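Local coordinates for protein putative aminooxidase (Propionibacterium acnes, PDB 2BA9) that isomerises polyunsaturated fatty acids to conjugated products, notably conjugated linoleic acid, and carries a bound flavin-adenine dinucleotide, at residues A[24-28]-A[29-33]; A[108-111]-A[112-116]; A[295-299]-A[300-304]; A[372-376]-A[377-381]. One frame throughout, in Å; residues are numbered along the deposited sequence.

Overall arrangement
From the N terminus the four contacts follow in series, each within one continuous run of chain, so none nests in or crosses another and none closes a long loop. Contact 1 ends helix 16-28 and turns into strand 33-36 of the parallel, Rossmann-like sheet. Contact 2 lies within helix 106-122, about 46 Å from contact 1 between centres, on the opposite side of the chain's centre. Contact 3 starts the connection from strand 295-297 to strand 310-315 in the mixed sheet, on the same side as contact 2. Contact 4 leaves strand 359-373, at an outer edge of that same mixed sheet, and begins helix 376-380.

Contact 1 (A[24-28]-A[29-33]); sequences YLEQA and GFHDY
Glu26 OE1 is held by two donors: the hydroxyl of Tyr33, whose OH lies 2.5 Å from Glu26 OE1, and the backbone N of Glu217. The first of these bridges a Schellman motif that ends helix 16-28, in the beta-alpha-beta unit leading from strand 9-12 to strand 33-36. The Glu26 side chain is extended, with CG anti to the backbone N (chi1 -169°), and this sends its carboxylate to the tyrosine. Tyr33 OH approaches nearly along the C-O axis of OE1, and carboxylate and ring are nearly coplanar, 20° apart. The other oxygen, OE2, makes a salt bridge to Arg76, and Tyr33 OH also bonds to the N of His218; both polar ends thus have more than one partner.

Between these two residues the backbone turns. Phe30 N bonds to Leu25 O at 2.9 Å, and Gly29 N to Glu26 O at 2.9 Å. Gly29 makes the turn at positive phi (98°), where a CB would be jammed against Ala28 O. Beyond it, Phe30 doubles back on the last helical turn, while Leu25 also packs on Val419 and Phe423 of helix 408-423 and on Ile9 and Ile11 of strand 9-12. Leu25 CD2 reaches 3.9 Å from Phe30 CG, and the methyl CB of Ala28 meets the edge of that ring, 4.0 Å from Phe30 CD2.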
loop_
_atom_site.group_PDB
_atom_site.type_symbol
_atom_site.label_atom_id
_atom_site.label_comp_id
_atom_site.label_asym_id
_atom_site.label_seq_id
_atom_site.Cartn_x
_atom_site.Cartn_y
_atom_site.Cartn_z
ATOM N N TYR A 24 11.298 -10.367 12.200
ATOM C CA TYR A 24 12.303 -11.150 11.470
ATOM C C TYR A 24 13.720 -10.928 11.977
ATOM O O TYR A 24 14.580 -11.815 11.843
ATOM C CB TYR A 24 12.191 -10.924 9.955
ATOM C CG TYR A 24 10.984 -11.645 9.380
ATOM C CD1 TYR A 24 10.966 -13.034 9.255
ATOM C CD2 TYR A 24 9.853 -10.943 8.998
ATOM C CE1 TYR A 24 9.834 -13.699 8.756
ATOM C CE2 TYR A 24 8.731 -11.592 8.500
ATOM C CZ TYR A 24 8.722 -12.956 8.379
ATOM O OH TYR A 24 7.584 -13.552 7.886
ATOM N N LEU A 25 13.971 -9.766 12.572
ATOM C CA LEU A 25 15.236 -9.548 13.268
ATOM C C LEU A 25 15.292 -10.460 14.492
ATOM O O LEU A 25 16.273 -11.189 14.690
ATOM C CB LEU A 25 15.422 -8.069 13.652
ATOM C CG LEU A 25 15.947 -7.187 12.508
ATOM C CD1 LEU A 25 15.728 -5.694 12.776
ATOM C CD2 LEU A 25 17.427 -7.473 12.251
ATOM N N GLU A 26 14.226 -10.423 15.293
ATOM C CA GLU A 26 14.116 -11.274 16.468
ATOM C C GLU A 26 14.424 -12.724 16.092
ATOM O O GLU A 26 15.270 -13.360 16.715
ATOM C CB GLU A 26 12.717 -11.172 17.076
ATOM C CG GLU A 26 12.598 -11.809 18.451
ATOM C CD GLU A 26 11.209 -11.668 19.033
ATOM O OE1 GLU A 26 10.774 -10.529 19.258
ATOM O OE2 GLU A 26 10.566 -12.704 19.284
ATOM N N GLN A 27 13.746 -13.219 15.057
ATOM C CA GLN A 27 13.873 -14.618 14.613
ATOM C C GLN A 27 15.261 -15.009 14.081
ATOM O O GLN A 27 15.643 -16.177 14.143
ATOM C CB GLN A 27 12.784 -14.945 13.583
ATOM C CG GLN A 27 11.388 -14.996 14.199
ATOM C CD GLN A 27 10.283 -15.285 13.199
ATOM O OE1 GLN A 27 9.145 -15.532 13.586
ATOM N NE2 GLN A 27 10.609 -15.258 11.914
ATOM N N ALA A 28 16.011 -14.020 13.593
ATOM C CA ALA A 28 17.402 -14.206 13.159
ATOM C C ALA A 28 18.400 -14.102 14.311
ATOM O O ALA A 28 19.604 -14.304 14.112
ATOM C CB ALA A 28 17.759 -13.178 12.078
ATOM N N GLY A 29 17.915 -13.784 15.507
ATOM C CA GLY A 29 18.767 -13.722 16.694
ATOM C C GLY A 29 19.231 -12.325 17.062
ATOM O O GLY A 29 20.172 -12.163 17.839
ATOM N N PHE A 30 18.571 -11.317 16.505
ATOM C CA PHE A 30 18.834 -9.922 16.859
ATOM C C PHE A 30 17.791 -9.467 17.899
ATOM O O PHE A 30 16.660 -9.083 17.546
ATOM C CB PHE A 30 18.792 -9.035 15.600
ATOM C CG PHE A 30 19.953 -9.256 14.645
ATOM C CD1 PHE A 30 21.091 -8.455 14.712
ATOM C CD2 PHE A 30 19.896 -10.253 13.670
ATOM C CE1 PHE A 30 22.145 -8.641 13.834
ATOM C CE2 PHE A 30 20.961 -10.452 12.776
ATOM C CZ PHE A 30 22.085 -9.645 12.857
ATOM N N HIS A 31 18.170 -9.504 19.179
ATOM C CA HIS A 31 17.217 -9.252 20.288
ATOM C C HIS A 31 17.217 -7.837 20.887
ATOM O O HIS A 31 16.389 -7.523 21.752
ATOM C CB HIS A 31 17.487 -10.223 21.434
ATOM C CG HIS A 31 17.451 -11.657 21.031
ATOM N ND1 HIS A 31 16.273 -12.325 20.773
ATOM C CD2 HIS A 31 18.447 -12.555 20.848
ATOM C CE1 HIS A 31 16.547 -13.577 20.448
ATOM N NE2 HIS A 31 17.859 -13.742 20.486
ATOM N N ASP A 32 18.160 -7.005 20.466
ATOM C CA ASP A 32 18.266 -5.637 20.971
ATOM C C ASP A 32 17.751 -4.673 19.905
ATOM O O ASP A 32 18.483 -3.866 19.353
ATOM C CB ASP A 32 19.717 -5.330 21.354
ATOM C CG ASP A 32 19.868 -4.044 22.129
ATOM O OD1 ASP A 32 18.905 -3.242 22.218
ATOM O OD2 ASP A 32 20.979 -3.837 22.659
ATOM N N TYR A 33 16.462 -4.776 19.623
ATOM C CA TYR A 33 15.816 -3.869 18.702
ATOM C C TYR A 33 14.787 -3.059 19.476
ATOM O O TYR A 33 14.281 -3.501 20.511
ATOM C CB TYR A 33 15.165 -4.631 17.534
ATOM C CG TYR A 33 14.016 -5.521 17.947
ATOM C CD1 TYR A 33 12.712 -5.020 18.055
ATOM C CD2 TYR A 33 14.230 -6.865 18.247
ATOM C CE1 TYR A 33 11.662 -5.840 18.449
ATOM C CE2 TYR A 33 13.192 -7.685 18.637
ATOM C CZ TYR A 33 11.911 -7.168 18.739
ATOM O OH TYR A 33 10.888 -8.001 19.130
#

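Contact 2 (A[108-111]-A[112-116])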
loop_
_atom_site.group_PDB
_atom_site.type_symbol
_atom_site.label_atom_id
_atom_site.label_comp_id
_atom_site.label_asym_id
_atom_site.label_seq_id
_atom_site.Cartn_x
_atom_site.Cartn_y
_atom_site.Cartn_z
ATOM N N PRO A 108 -13.800 -9.680 -25.732
ATOM C CA PRO A 108 -12.757 -10.478 -26.394
ATOM C C PRO A 108 -11.409 -9.753 -26.555
ATOM O O PRO A 108 -10.377 -10.416 -26.658
ATOM C CB PRO A 108 -13.364 -10.781 -27.771
ATOM C CG PRO A 108 -14.856 -10.480 -27.639
ATOM C CD PRO A 108 -14.945 -9.407 -26.630
ATOM N N GLN A 109 -11.417 -8.422 -26.582
ATOM C CA GLN A 109 -10.173 -7.655 -26.688
ATOM C C GLN A 109 -9.376 -7.746 -25.392
ATOM O O GLN A 109 -8.179 -8.044 -25.401
ATOM C CB GLN A 109 -10.458 -6.197 -27.042
ATOM C CG GLN A 109 -10.907 -5.988 -28.479
ATOM C CD GLN A 109 -11.610 -4.645 -28.699
ATOM O OE1 GLN A 109 -11.632 -3.794 -27.818
ATOM N NE2 GLN A 109 -12.197 -4.468 -29.877
ATOM N N VAL A 110 -10.060 -7.505 -24.282
ATOM C CA VAL A 110 -9.479 -7.659 -22.956
ATOM C C VAL A 110 -8.868 -9.054 -22.782
ATOM O O VAL A 110 -7.696 -9.195 -22.452
ATOM C CB VAL A 110 -10.529 -7.407 -21.845
ATOM C CG1 VAL A 110 -9.933 -7.690 -20.456
ATOM C CG2 VAL A 110 -11.044 -5.968 -21.904
ATOM N N MET A 111 -9.662 -10.080 -23.042
ATOM C CA MET A 111 -9.221 -11.456 -22.824
ATOM C C MET A 111 -8.025 -11.846 -23.692
ATOM O O MET A 111 -7.172 -12.605 -23.254
ATOM C CB MET A 111 -10.386 -12.427 -23.032
ATOM C CG MET A 111 -11.429 -12.323 -21.924
ATOM S SD MET A 111 -10.792 -12.832 -20.298
ATOM C CE MET A 111 -10.266 -11.271 -19.569
ATOM N N ALA A 112 -7.950 -11.292 -24.895
ATOM C CA ALA A 112 -6.800 -11.533 -25.775
ATOM C C ALA A 112 -5.535 -10.887 -25.194
ATOM O O ALA A 112 -4.502 -11.544 -25.063
ATOM C CB ALA A 112 -7.081 -11.024 -27.177
ATOM N N ALA A 113 -5.641 -9.611 -24.820
ATOM C CA ALA A 113 -4.537 -8.869 -24.218
ATOM C C ALA A 113 -4.047 -9.518 -22.915
ATOM O O ALA A 113 -2.839 -9.669 -22.705
ATOM C CB ALA A 113 -4.955 -7.404 -23.965
ATOM N N VAL A 114 -4.986 -9.892 -22.047
ATOM C CA VAL A 114 -4.664 -10.496 -20.755
ATOM C C VAL A 114 -3.881 -11.806 -20.909
ATOM O O VAL A 114 -2.923 -12.050 -20.163
ATOM C CB VAL A 114 -5.947 -10.767 -19.939
ATOM C CG1 VAL A 114 -5.659 -11.706 -18.751
ATOM C CG2 VAL A 114 -6.571 -9.449 -19.484
ATOM N N GLN A 115 -4.304 -12.639 -21.864
ATOM C CA GLN A 115 -3.605 -13.893 -22.195
ATOM C C GLN A 115 -2.208 -13.632 -22.794
ATOM O O GLN A 115 -1.222 -14.288 -22.425
ATOM C CB GLN A 115 -4.461 -14.721 -23.169
ATOM C CG GLN A 115 -3.748 -15.916 -23.879
ATOM C CD GLN A 115 -3.727 -17.238 -23.095
ATOM O OE1 GLN A 115 -2.984 -18.165 -23.475
ATOM N NE2 GLN A 115 -4.539 -17.348 -22.030
ATOM N N LYS A 116 -2.133 -12.690 -23.732
ATOM C CA LYS A 116 -0.858 -12.363 -24.378
ATOM C C LYS A 116 0.113 -11.803 -23.348
ATOM O O LYS A 116 1.295 -12.160 -23.334
ATOM C CB LYS A 116 -1.058 -11.357 -25.516
ATOM C CG LYS A 116 0.132 -11.283 -26.489
ATOM C CD LYS A 116 -0.061 -10.182 -27.532
ATOM C CE LYS A 116 1.251 -9.480 -27.890
ATOM N NZ LYS A 116 1.050 -8.394 -28.915
#
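Val110 and Val114 touch because their first torsions match: CG1 of each stands opposite its own backbone N (chi1 175° in Val110, 166° in Val114), while CG2 swings opposite the carbonyl carbon. With one helical turn between them, the two side chains run side by side in the same direction, and CG1 of Val110 meets CG2 of Val114 at 3.9 Å. That same CG2 also lies against the backbone, 3.2 Å from Val110 O. Met111, the residue after Val110, joins the pair. Its chain folds at chi2 (-65°) and again at chi3, which turns the terminal methyl round the helix toward the valine side, where Met111 CE sits 4.1 Å from Val114 CG2. A dodecaethylene glycol molecule, probably from the crystallisation liquor, touches the Met111 side chain.

Four backbone bonds hold the turn that sets these side chains. Val114 N to Val110 O is short at 2.8 Å, and Ala113 N to Gln109 O measures 3.0 Å. Ala112 N to Pro108 O is longer, 3.1 Å, as is Gln115 N to Met111 O at 3.2 Å.

One side of the helix faces protein: Val110 rests on Asp159 and Val114 on Leu160, both of helix 158-161, and Ala113 packs on Ala156 and Ala157 in the loop just before it. Ala112 and Gln115 lie on the solvent side. With the two valines and Ala113 as its packed face, this turn shows the unbroken i to i+4 bonding of a regular alpha helix, 106-122, packed by one face on helix 158-161 and the loop before it.

Contact 3 (A[295-299]-A[300-304])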
loop_
_atom_site.group_PDB
_atom_site.type_symbol
_atom_site.label_atom_id
_atom_site.label_comp_id
_atom_site.label_asym_id
_atom_site.label_seq_id
_atom_site.Cartn_x
_atom_site.Cartn_y
_atom_site.Cartn_z
ATOM N N SER A 295 -20.680 -4.678 -2.857
ATOM C CA SER A 295 -19.724 -3.570 -3.099
ATOM C C SER A 295 -19.810 -3.117 -4.564
ATOM O O SER A 295 -20.265 -3.851 -5.421
ATOM C CB SER A 295 -18.284 -3.974 -2.751
ATOM O OG SER A 295 -18.122 -4.208 -1.359
ATOM N N GLY A 296 -19.377 -1.904 -4.855
ATOM C CA GLY A 296 -19.440 -1.409 -6.230
ATOM C C GLY A 296 -18.185 -0.705 -6.695
ATOM O O GLY A 296 -17.602 0.078 -5.944
ATOM N N TYR A 297 -17.783 -0.994 -7.934
ATOM C CA TYR A 297 -16.663 -0.329 -8.608
ATOM C C TYR A 297 -17.178 0.586 -9.714
ATOM O O TYR A 297 -18.255 0.360 -10.291
ATOM C CB TYR A 297 -15.702 -1.343 -9.234
ATOM C CG TYR A 297 -14.798 -2.057 -8.241
ATOM C CD1 TYR A 297 -13.428 -1.829 -8.210
ATOM C CD2 TYR A 297 -15.328 -2.962 -7.332
ATOM C CE1 TYR A 297 -12.609 -2.509 -7.291
ATOM C CE2 TYR A 297 -14.536 -3.624 -6.424
ATOM C CZ TYR A 297 -13.178 -3.392 -6.398
ATOM O OH TYR A 297 -12.411 -4.070 -5.467
ATOM N N VAL A 298 -16.393 1.618 -10.011
ATOM C CA VAL A 298 -16.790 2.631 -10.984
ATOM C C VAL A 298 -15.619 2.965 -11.896
ATOM O O VAL A 298 -14.915 3.980 -11.692
ATOM C CB VAL A 298 -17.363 3.898 -10.308
ATOM C CG1 VAL A 298 -18.129 4.764 -11.321
ATOM C CG2 VAL A 298 -18.288 3.528 -9.180
ATOM N N PRO A 299 -15.379 2.094 -12.898
ATOM C CA PRO A 299 -14.318 2.340 -13.875
ATOM C C PRO A 299 -14.403 3.721 -14.496
ATOM O O PRO A 299 -13.390 4.376 -14.657
ATOM C CB PRO A 299 -14.552 1.252 -14.924
ATOM C CG PRO A 299 -15.213 0.149 -14.157
ATOM C CD PRO A 299 -16.064 0.805 -13.141
ATOM N N ASP A 300 -15.610 4.169 -14.819
ATOM C CA ASP A 300 -15.808 5.527 -15.331
ATOM C C ASP A 300 -15.066 6.577 -14.508
ATOM O O ASP A 300 -14.512 7.527 -15.076
ATOM C CB ASP A 300 -17.305 5.895 -15.382
ATOM C CG ASP A 300 -18.018 5.287 -16.571
ATOM O OD1 ASP A 300 -17.355 4.759 -17.502
ATOM O OD2 ASP A 300 -19.259 5.337 -16.582
ATOM N N ASN A 301 -15.084 6.403 -13.177
ATOM C CA ASN A 301 -14.543 7.389 -12.218
ATOM C C ASN A 301 -13.061 7.168 -11.875
ATOM O O ASN A 301 -12.501 7.916 -11.077
ATOM C CB ASN A 301 -15.386 7.432 -10.931
ATOM C CG ASN A 301 -16.707 8.186 -11.104
ATOM O OD1 ASN A 301 -16.954 8.818 -12.133
ATOM N ND2 ASN A 301 -17.546 8.157 -10.070
ATOM N N MET A 302 -12.446 6.178 -12.531
ATOM C CA MET A 302 -11.006 5.896 -12.430
ATOM C C MET A 302 -10.173 6.563 -13.543
ATOM O O MET A 302 -8.948 6.448 -13.562
ATOM C CB MET A 302 -10.779 4.388 -12.490
ATOM C CG MET A 302 -11.412 3.617 -11.368
ATOM S SD MET A 302 -11.281 1.845 -11.664
ATOM C CE MET A 302 -12.648 1.206 -10.659
ATOM N N ARG A 303 -10.853 7.207 -14.488
ATOM C CA ARG A 303 -10.245 8.088 -15.466
ATOM C C ARG A 303 -9.683 9.335 -14.776
ATOM O O ARG A 303 -10.343 9.897 -13.895
ATOM C CB ARG A 303 -11.304 8.599 -16.435
ATOM C CG ARG A 303 -11.904 7.579 -17.342
ATOM C CD ARG A 303 -12.696 8.257 -18.466
ATOM N NE ARG A 303 -14.105 8.482 -18.120
ATOM C CZ ARG A 303 -14.721 9.663 -18.073
ATOM N NH1 ARG A 303 -14.082 10.791 -18.357
ATOM N NH2 ARG A 303 -16.006 9.710 -17.761
ATOM N N PRO A 304 -8.507 9.818 -15.211
ATOM C CA PRO A 304 -7.918 11.056 -14.673
ATOM C C PRO A 304 -8.857 12.258 -14.781
ATOM O O PRO A 304 -8.855 13.138 -13.926
ATOM C CB PRO A 304 -6.691 11.256 -15.562
ATOM C CG PRO A 304 -6.331 9.888 -16.001
ATOM C CD PRO A 304 -7.644 9.229 -16.246
#
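Met302 closes a tight turn and lays its side chain back along it, and each atom finds a neighbour there. CB starts beside the proline carbonyl, 3.4 Å from Pro299 O. CG comes next, 3.5 Å from Val298 O. The chain then runs on extended (chi2 172°, chi3 -157°), which brings SD alongside the proline backbone, 3.8 Å from Pro299 CA. The terminal methyl fits where the chain leaves the strand: Met302 CE is 3.6 Å from Pro299 N, and meets the edge of the Tyr297 ring, 4.0 Å from CD1 of that tyrosine. Thr166 and Ala167 of helix 166-170 also touch the Met302 side chain.

On another side of the turn Asn301 lies beside Val298, pointing the same way, its amide ND2 3.7 Å from Val298 CG1. The amide's polar partners lie further along the chain: OD1 takes a bond from Arg306 NE, and ND2 gives one to Val310 O. Asp300 reaches the link between strands 88-91 and 97-98, where OD2 bonds to Glu93 N and His92 ND1.

The backbone bonds explain the tight curl. Asn301 N donates to Val298 O at 2.8 Å and Met302 N to Pro299 O at 2.9 Å, each spanning three residues. Two overlapping beta turns, with Pro299 at the second position of the first, thus open the connection between the adjacent antiparallel strands 295-297 and 310-315 of the mixed sheet.

Contact 4 (A[372-376]-A[377-381])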
loop_
_atom_site.group_PDB
_atom_site.type_symbol
_atom_site.label_atom_id
_atom_site.label_comp_id
_atom_site.label_asym_id
_atom_site.label_seq_id
_atom_site.Cartn_x
_atom_site.Cartn_y
_atom_site.Cartn_z
ATOM N N PRO A 372 3.946 5.789 -1.826
ATOM C CA PRO A 372 5.127 6.521 -2.260
ATOM C C PRO A 372 5.779 5.793 -3.420
ATOM O O PRO A 372 5.906 4.565 -3.403
ATOM C CB PRO A 372 6.047 6.495 -1.030
ATOM C CG PRO A 372 5.583 5.279 -0.242
ATOM C CD PRO A 372 4.094 5.258 -0.458
ATOM N N HIS A 373 6.185 6.549 -4.422
ATOM C CA HIS A 373 6.845 5.990 -5.583
ATOM C C HIS A 373 7.612 7.096 -6.313
ATOM O O HIS A 373 7.578 8.260 -5.899
ATOM C CB HIS A 373 5.825 5.317 -6.501
ATOM C CG HIS A 373 4.806 6.244 -7.075
ATOM N ND1 HIS A 373 3.733 6.720 -6.347
ATOM C CD2 HIS A 373 4.663 6.744 -8.323
ATOM C CE1 HIS A 373 2.986 7.488 -7.117
ATOM N NE2 HIS A 373 3.528 7.523 -8.321
ATOM N N VAL A 374 8.292 6.723 -7.391
ATOM C CA VAL A 374 8.973 7.707 -8.250
ATOM C C VAL A 374 8.434 7.624 -9.684
ATOM O O VAL A 374 7.734 6.668 -10.053
ATOM C CB VAL A 374 10.519 7.597 -8.200
ATOM C CG1 VAL A 374 11.030 7.910 -6.781
ATOM C CG2 VAL A 374 11.011 6.217 -8.683
ATOM N N SER A 375 8.733 8.663 -10.458
ATOM C CA SER A 375 8.228 8.803 -11.804
ATOM C C SER A 375 8.954 7.835 -12.719
ATOM O O SER A 375 10.048 7.337 -12.395
ATOM C CB SER A 375 8.433 10.242 -12.303
ATOM O OG SER A 375 9.818 10.575 -12.320
ATOM N N SER A 376 8.348 7.571 -13.872
ATOM C CA SER A 376 8.988 6.731 -14.875
ATOM C C SER A 376 10.405 7.228 -15.219
ATOM O O SER A 376 11.356 6.442 -15.251
ATOM C CB SER A 376 8.122 6.653 -16.131
ATOM O OG SER A 376 8.721 5.800 -17.095
ATOM N N GLU A 377 10.542 8.534 -15.439
ATOM C CA GLU A 377 11.849 9.155 -15.717
ATOM C C GLU A 377 12.885 8.922 -14.601
ATOM O O GLU A 377 14.034 8.539 -14.851
ATOM C CB GLU A 377 11.670 10.666 -15.905
ATOM C CG GLU A 377 12.977 11.425 -16.079
ATOM C CD GLU A 377 12.774 12.919 -16.216
ATOM O OE1 GLU A 377 13.209 13.465 -17.254
ATOM O OE2 GLU A 377 12.176 13.532 -15.291
ATOM N N ASP A 378 12.465 9.193 -13.370
ATOM C CA ASP A 378 13.314 9.001 -12.207
ATOM C C ASP A 378 13.624 7.502 -12.035
ATOM O O ASP A 378 14.750 7.129 -11.761
ATOM C CB ASP A 378 12.666 9.632 -10.962
ATOM C CG ASP A 378 12.688 11.167 -10.991
ATOM O OD1 ASP A 378 13.456 11.765 -11.784
ATOM O OD2 ASP A 378 11.942 11.795 -10.205
ATOM N N TYR A 379 12.641 6.644 -12.253
ATOM C CA TYR A 379 12.881 5.196 -12.218
ATOM C C TYR A 379 13.966 4.812 -13.256
ATOM O O TYR A 379 14.929 4.117 -12.923
ATOM C CB TYR A 379 11.563 4.415 -12.419
ATOM C CG TYR A 379 11.603 2.973 -11.926
ATOM C CD1 TYR A 379 10.806 2.554 -10.846
ATOM C CD2 TYR A 379 12.432 2.027 -12.534
ATOM C CE1 TYR A 379 10.847 1.220 -10.392
ATOM C CE2 TYR A 379 12.482 0.714 -12.087
ATOM C CZ TYR A 379 11.705 0.311 -11.029
ATOM O OH TYR A 379 11.803 -1.004 -10.628
ATOM N N LYS A 380 13.810 5.323 -14.485
ATOM C CA LYS A 380 14.691 5.047 -15.620
ATOM C C LYS A 380 16.083 5.583 -15.343
ATOM O O LYS A 380 17.066 4.972 -15.745
ATOM C CB LYS A 380 14.172 5.710 -16.913
ATOM C CG LYS A 380 13.069 4.972 -17.662
ATOM C CD LYS A 380 12.683 5.729 -18.918
ATOM C CE LYS A 380 11.311 5.332 -19.452
ATOM N NZ LYS A 380 11.010 6.155 -20.679
ATOM N N ALA A 381 16.147 6.733 -14.667
ATOM C CA ALA A 381 17.407 7.401 -14.369
ATOM C C ALA A 381 18.217 6.645 -13.314
ATOM O O ALA A 381 19.356 7.009 -13.035
ATOM C CB ALA A 381 17.150 8.848 -13.920
HETATM O O HOH W 1 9.940 13.347 -12.789
HETATM O O HOH W 2 9.682 11.067 -9.218
#
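Ser375 OG accepts a fairly straight bond from Asp378 N, at 3.2 Å with an N-H...O angle of 160°. The hydroxyl gets there by sitting between the backbone N and the carbonyl carbon (chi1 61°), turned toward the amide ends of the first helical turn. Next to it, the main chain takes up its helical pattern at once: Tyr379 N bonds to Ser375 O at 2.7 Å, and Lys380 N to Ser376 O at 2.8 Å.

Two waters extend the cap. Water 2 accepts from Ser375 N at 2.9 Å and donates to Asp378 OD2 at 2.6 Å. Ser375 is the N-cap of helix 376-380, and this water stands in for the direct return bond from carboxylate to cap amide that would make a capping box. Water 1 lies 2.8 Å from Ser375 OG and gives a weak bond to Glu377 OE2.

Just before the cap, Val374 packs toward the helix, its CB 4.0 Å from Asp378 CB; its backbone N is held by Tyr180 OH, and its side chain rests on Trp383 and Tyr384 of helix 383-389. Behind it the chain is still tied into the sheet, His373 bonding through its backbone to Ile277 of strand 277-288. From the first turn of the helix, Ser376 OG bonds to Met142 O and lies 3.5 Å from Lys380 CE, while Tyr379 OH reaches His133 ND1.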